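Local atomic coordinates of cyclopropane mycolic acid synthase 3 (Mycobacterium tuberculosis, PDB entry 1L1E), a protein that probably converts a double bond at the proximal position of alpha mycolic acids into a cyclopropane ring, using S-adenosyl-L-methionine as the methylene donor. Residues A138-G143 / H167-P172. Residues are numbered along the deposited sequence; the frame is centred on the assembly and turned at random.
With SAH (S-adenosyl-L-homocysteine), chain D; CO3 (carbonate ion), chain C.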
ATOM      1  N   ALA A 138       2.093  -0.478  -3.004  0.84 15.52           N
ATOM      2  CA  ALA A 138       2.798  -1.331  -3.965  0.84 15.94           C
ATOM      3  C   ALA A 138       3.963  -0.587  -4.613  0.84 15.96           C
ATOM      4  O   ALA A 138       5.048  -1.144  -4.807  0.84 17.66           O
ATOM      5  CB  ALA A 138       1.846  -1.797  -5.040  0.84 16.66           C
ATOM      6  N   PHE A 139       3.701   0.671  -4.955  0.84 13.98           N
ATOM      7  CA  PHE A 139       4.647   1.564  -5.612  0.84 17.05           C
ATOM      8  C   PHE A 139       6.055   1.580  -5.007  0.84 16.37           C
ATOM      9  O   PHE A 139       7.036   1.741  -5.729  0.84 13.57           O
ATOM     10  CB  PHE A 139       4.062   2.980  -5.598  0.84 18.31           C
ATOM     11  CG  PHE A 139       4.727   3.927  -6.540  1.00 17.74           C
ATOM     12  CD1 PHE A 139       4.395   3.933  -7.884  1.00 19.60           C
ATOM     13  CD2 PHE A 139       5.691   4.813  -6.086  1.00 14.11           C
ATOM     14  CE1 PHE A 139       5.019   4.817  -8.768  1.00 22.62           C
ATOM     15  CE2 PHE A 139       6.320   5.698  -6.953  1.00 19.82           C
ATOM     16  CZ  PHE A 139       5.986   5.703  -8.298  1.00 18.84           C
ATOM     17  N   GLU A 140       6.154   1.425  -3.690  0.80 14.48           N
ATOM     18  CA  GLU A 140       7.449   1.430  -3.013  0.80 15.70           C
ATOM     19  C   GLU A 140       8.350   0.273  -3.442  0.80 16.53           C
ATOM     20  O   GLU A 140       9.566   0.322  -3.242  0.80 15.07           O
ATOM     21  CB  GLU A 140       7.263   1.375  -1.492  0.80 16.89           C
ATOM     22  CG  GLU A 140       6.477   2.543  -0.917  1.00 21.41           C
ATOM     23  CD  GLU A 140       5.006   2.216  -0.712  1.00 24.63           C
ATOM     24  OE1 GLU A 140       4.382   1.602  -1.617  1.00 20.87           O
ATOM     25  OE2 GLU A 140       4.480   2.582   0.361  1.00 21.49           O
ATOM     26  N   HIS A 141       7.752  -0.766  -4.024  0.79 15.37           N
ATOM     27  CA  HIS A 141       8.504  -1.942  -4.469  0.79 17.00           C
ATOM     28  C   HIS A 141       8.916  -1.913  -5.946  0.79 15.29           C
ATOM     29  O   HIS A 141       9.659  -2.780  -6.393  0.79 15.65           O
ATOM     30  CB  HIS A 141       7.669  -3.208  -4.251  0.79 15.26           C
ATOM     31  CG  HIS A 141       7.356  -3.492  -2.818  1.00 18.44           C
ATOM     32  ND1 HIS A 141       8.212  -4.187  -1.992  1.00 20.66           N
ATOM     33  CD2 HIS A 141       6.279  -3.172  -2.062  1.00 15.69           C
ATOM     34  CE1 HIS A 141       7.674  -4.288  -0.790  1.00 24.10           C
ATOM     35  NE2 HIS A 141       6.501  -3.680  -0.807  1.00 21.63           N
ATOM     36  N   PHE A 142       8.442  -0.928  -6.694  0.84 16.08           N
ATOM     37  CA  PHE A 142       8.718  -0.849  -8.133  0.84 18.65           C
ATOM     38  C   PHE A 142      10.151  -0.488  -8.546  0.84 20.68           C
ATOM     39  O   PHE A 142      10.708  -1.088  -9.469  0.84 19.18           O
ATOM     40  CB  PHE A 142       7.760   0.150  -8.799  0.84 20.09           C
ATOM     41  CG  PHE A 142       6.293  -0.187  -8.634  1.00 22.54           C
ATOM     42  CD1 PHE A 142       5.320   0.734  -9.008  1.00 20.65           C
ATOM     43  CD2 PHE A 142       5.885  -1.402  -8.089  1.00 18.72           C
ATOM     44  CE1 PHE A 142       3.958   0.452  -8.837  1.00 22.97           C
ATOM     45  CE2 PHE A 142       4.529  -1.689  -7.917  1.00 22.04           C
ATOM     46  CZ  PHE A 142       3.566  -0.758  -8.292  1.00 19.70           C
ATOM     47  N   GLY A 143      10.735   0.492  -7.868  0.84 21.55           N
ATOM     48  CA  GLY A 143      12.075   0.927  -8.222  0.84 22.84           C
ATOM     49  C   GLY A 143      11.936   2.074  -9.201  0.84 23.04           C
ATOM     50  O   GLY A 143      11.169   1.989 -10.156  0.84 23.94           O
ATOM     51  N   HIS A 167      -1.418   5.312  -3.602  1.00 15.11           N
ATOM     52  CA  HIS A 167      -1.109   5.488  -2.191  1.00 19.24           C
ATOM     53  C   HIS A 167       0.293   4.924  -1.982  1.00 17.98           C
ATOM     54  O   HIS A 167       0.545   3.750  -2.250  1.00 20.81           O
ATOM     55  CB  HIS A 167      -2.178   4.746  -1.370  1.00 19.08           C
ATOM     56  CG  HIS A 167      -1.810   4.495   0.058  1.00 22.41           C
ATOM     57  ND1 HIS A 167      -2.730   4.592   1.079  1.00 23.14           N
ATOM     58  CD2 HIS A 167      -0.659   4.070   0.628  1.00 23.72           C
ATOM     59  CE1 HIS A 167      -2.161   4.235   2.215  1.00 24.06           C
ATOM     60  NE2 HIS A 167      -0.904   3.913   1.970  1.00 22.35           N
ATOM     61  N   THR A 168       1.208   5.767  -1.512  1.00 14.28           N
ATOM     62  CA  THR A 168       2.588   5.340  -1.326  1.00 15.63           C
ATOM     63  C   THR A 168       3.357   6.192  -0.328  1.00 12.94           C
ATOM     64  O   THR A 168       3.013   7.347  -0.088  1.00 10.54           O
ATOM     65  CB  THR A 168       3.355   5.422  -2.673  1.00 15.95           C
ATOM     66  OG1 THR A 168       2.736   4.545  -3.621  1.00 23.85           O
ATOM     67  CG2 THR A 168       4.807   5.031  -2.498  1.00 11.63           C
ATOM     68  N   ILE A 169       4.390   5.586   0.245  0.80 12.52           N
ATOM     69  CA  ILE A 169       5.283   6.244   1.177  0.80 16.33           C
ATOM     70  C   ILE A 169       6.055   7.244   0.320  0.80 18.01           C
ATOM     71  O   ILE A 169       6.393   6.952  -0.827  0.80 18.69           O
ATOM     72  CB  ILE A 169       6.288   5.219   1.802  0.80 16.50           C
ATOM     73  CG1 ILE A 169       5.572   4.370   2.856  1.00 17.53           C
ATOM     74  CG2 ILE A 169       7.503   5.936   2.405  1.00 14.97           C
ATOM     75  CD1 ILE A 169       6.372   3.155   3.304  1.00 21.13           C
ATOM     76  N   VAL A 170       6.311   8.425   0.865  1.00 19.94           N
ATOM     77  CA  VAL A 170       7.085   9.454   0.138  1.00 20.81           C
ATOM     78  C   VAL A 170       8.045  10.149   1.093  1.00 22.46           C
ATOM     79  O   VAL A 170       7.866  10.112   2.315  1.00 23.37           O
ATOM     80  CB  VAL A 170       6.161  10.513  -0.468  1.00 21.76           C
ATOM     81  CG1 VAL A 170       5.182   9.940  -1.495  1.00 20.97           C
ATOM     82  CG2 VAL A 170       5.311  11.229   0.581  1.00 19.59           C
ATOM     83  N   ARG A 171       9.051  10.768   0.514  1.00 23.12           N
ATOM     84  CA  ARG A 171      10.055  11.508   1.289  1.00 27.71           C
ATOM     85  C   ARG A 171       9.606  12.962   1.409  1.00 28.85           C
ATOM     86  O   ARG A 171       9.240  13.601   0.411  1.00 27.51           O
ATOM     87  CB  ARG A 171      11.412  11.418   0.602  1.00 30.14           C
ATOM     88  CG  ARG A 171      11.987  10.002   0.625  1.00 31.91           C
ATOM     89  CD  ARG A 171      12.782   9.662  -0.633  1.00 35.00           C
ATOM     90  NE  ARG A 171      14.191  10.060  -0.537  1.00 34.90           N
ATOM     91  CZ  ARG A 171      15.192   9.419  -1.150  1.00 36.48           C
ATOM     92  NH1 ARG A 171      14.958   8.342  -1.911  1.00 37.33           N
ATOM     93  NH2 ARG A 171      16.479   9.783  -1.060  1.00 36.83           N
ATOM     94  N   PRO A 172       9.614  13.554   2.611  1.00 31.74           N
ATOM     95  CA  PRO A 172       9.154  14.920   2.781  1.00 34.31           C
ATOM     96  C   PRO A 172       9.926  15.861   1.892  1.00 35.66           C
ATOM     97  O   PRO A 172      11.132  15.584   1.599  1.00 34.14           O
ATOM     98  CB  PRO A 172       9.361  15.192   4.251  1.00 33.90           C
ATOM     99  CG  PRO A 172       9.924  13.930   4.885  1.00 35.72           C
ATOM    100  CD  PRO A 172      10.079  12.884   3.825  1.00 33.73           C
TER
HETATM  101  N   SAH D 900      -2.381  -3.290  -1.333  1.00 16.83           N
HETATM  102  CA  SAH D 900      -2.375  -4.316  -0.289  1.00 18.42           C
HETATM  103  CB  SAH D 900      -0.992  -4.999  -0.204  1.00 18.35           C
HETATM  104  CG  SAH D 900       0.212  -4.081   0.028  1.00 17.75           C
HETATM  105  SD  SAH D 900       1.782  -4.957   0.119  1.00 20.84           S
HETATM  106  C   SAH D 900      -2.722  -3.701   1.078  1.00 17.57           C
HETATM  107  O   SAH D 900      -2.976  -2.494   1.123  1.00 19.20           O
HETATM  108  OXT SAH D 900      -2.706  -4.429   2.081  1.00 21.09           O
HETATM  109  C5' SAH D 900       2.411  -4.726  -1.578  1.00 18.94           C
HETATM  110  C4' SAH D 900       1.633  -5.476  -2.666  1.00 17.12           C
HETATM  111  O4' SAH D 900       2.001  -5.045  -4.008  1.00 18.47           O
HETATM  112  C3' SAH D 900       1.875  -6.983  -2.655  1.00 20.48           C
HETATM  113  O3' SAH D 900       0.623  -7.627  -2.986  1.00 15.59           O
HETATM  114  C2' SAH D 900       2.902  -7.181  -3.736  1.00 18.40           C
HETATM  115  O2' SAH D 900       2.965  -8.541  -4.174  1.00 18.97           O
HETATM  116  C1' SAH D 900       2.416  -6.209  -4.768  1.00 18.69           C
HETATM  117  N9  SAH D 900       3.422  -5.834  -5.786  1.00 20.18           N
HETATM  118  C8  SAH D 900       4.705  -5.405  -5.656  1.00 22.28           C
HETATM  119  N7  SAH D 900       5.353  -5.137  -6.741  1.00 20.55           N
HETATM  120  C5  SAH D 900       4.413  -5.410  -7.727  1.00 21.83           C
HETATM  121  C6  SAH D 900       4.434  -5.335  -9.159  1.00 24.16           C
HETATM  122  N6  SAH D 900       5.509  -4.932  -9.853  1.00 22.68           N
HETATM  123  N1  SAH D 900       3.287  -5.694  -9.841  1.00 23.63           N
HETATM  124  C2  SAH D 900       2.195  -6.099  -9.147  1.00 25.00           C
HETATM  125  N3  SAH D 900       2.059  -6.206  -7.809  1.00 21.53           N
HETATM  126  C4  SAH D 900       3.218  -5.844  -7.153  1.00 21.22           C
HETATM  127  C   CO3 C 903       2.042   2.182   2.745  1.00 21.11           C
HETATM  128  O1  CO3 C 903       2.250   2.923   1.462  1.00 24.73           O
HETATM  129  O2  CO3 C 903       3.008   1.346   3.220  1.00 26.08           O
HETATM  130  O3  CO3 C 903       0.892   2.359   3.435  1.00 19.54           O
HETATM  131  O   HOH W   1       0.952   1.773  -4.528  1.00 18.07           O
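Glu140 and Thr168 meet tip to tip, and their packing illustrates how a buried carboxylate carried by a turn is gripped by the backbone of the adjoining strand. The methyl CG2 of Thr168 packs against Glu140 CG and lies 3.3 Å from Glu140 CD, while Glu140, bent at its second torsion (chi2 97°), turns its carboxylate back toward the strand. Ile169 N donates to Glu140 OE2 (3.0 Å) from well above the carboxylate plane, and the Ile169 side chain crosses that of Glu140 at about a right angle, its CG1 3.3 Å from OE2. On the other branch of Thr168, OG1 donates a hydrogen bond to the carbonyl oxygen of His167, from above the carbonyl plane. That oxygen also accepts from a water held by Ala138 N at 2.9 Å, a looser, solvent-mediated link beside the close core. Beyond Ile169 the chain runs away from the turn toward the protein surface. A carbonate ion spans the two segments: its O1 lies 2.5 Å from Glu140 OE2, and its O3 accepts from His167 NE2 (2.8 Å). Cys35 N binds the ion too. Away from the strand, Phe142 puts its edge to the adenine of S-adenosyl-L-homocysteine, with CE2 3.7 Å from C5. Cofactor and carbonate pockets thus adjoin at the carboxy-terminal ends of neighbouring parallel strands 132-136 and 163-170, the usual active-site location in the Rossmann-like methyltransferase fold.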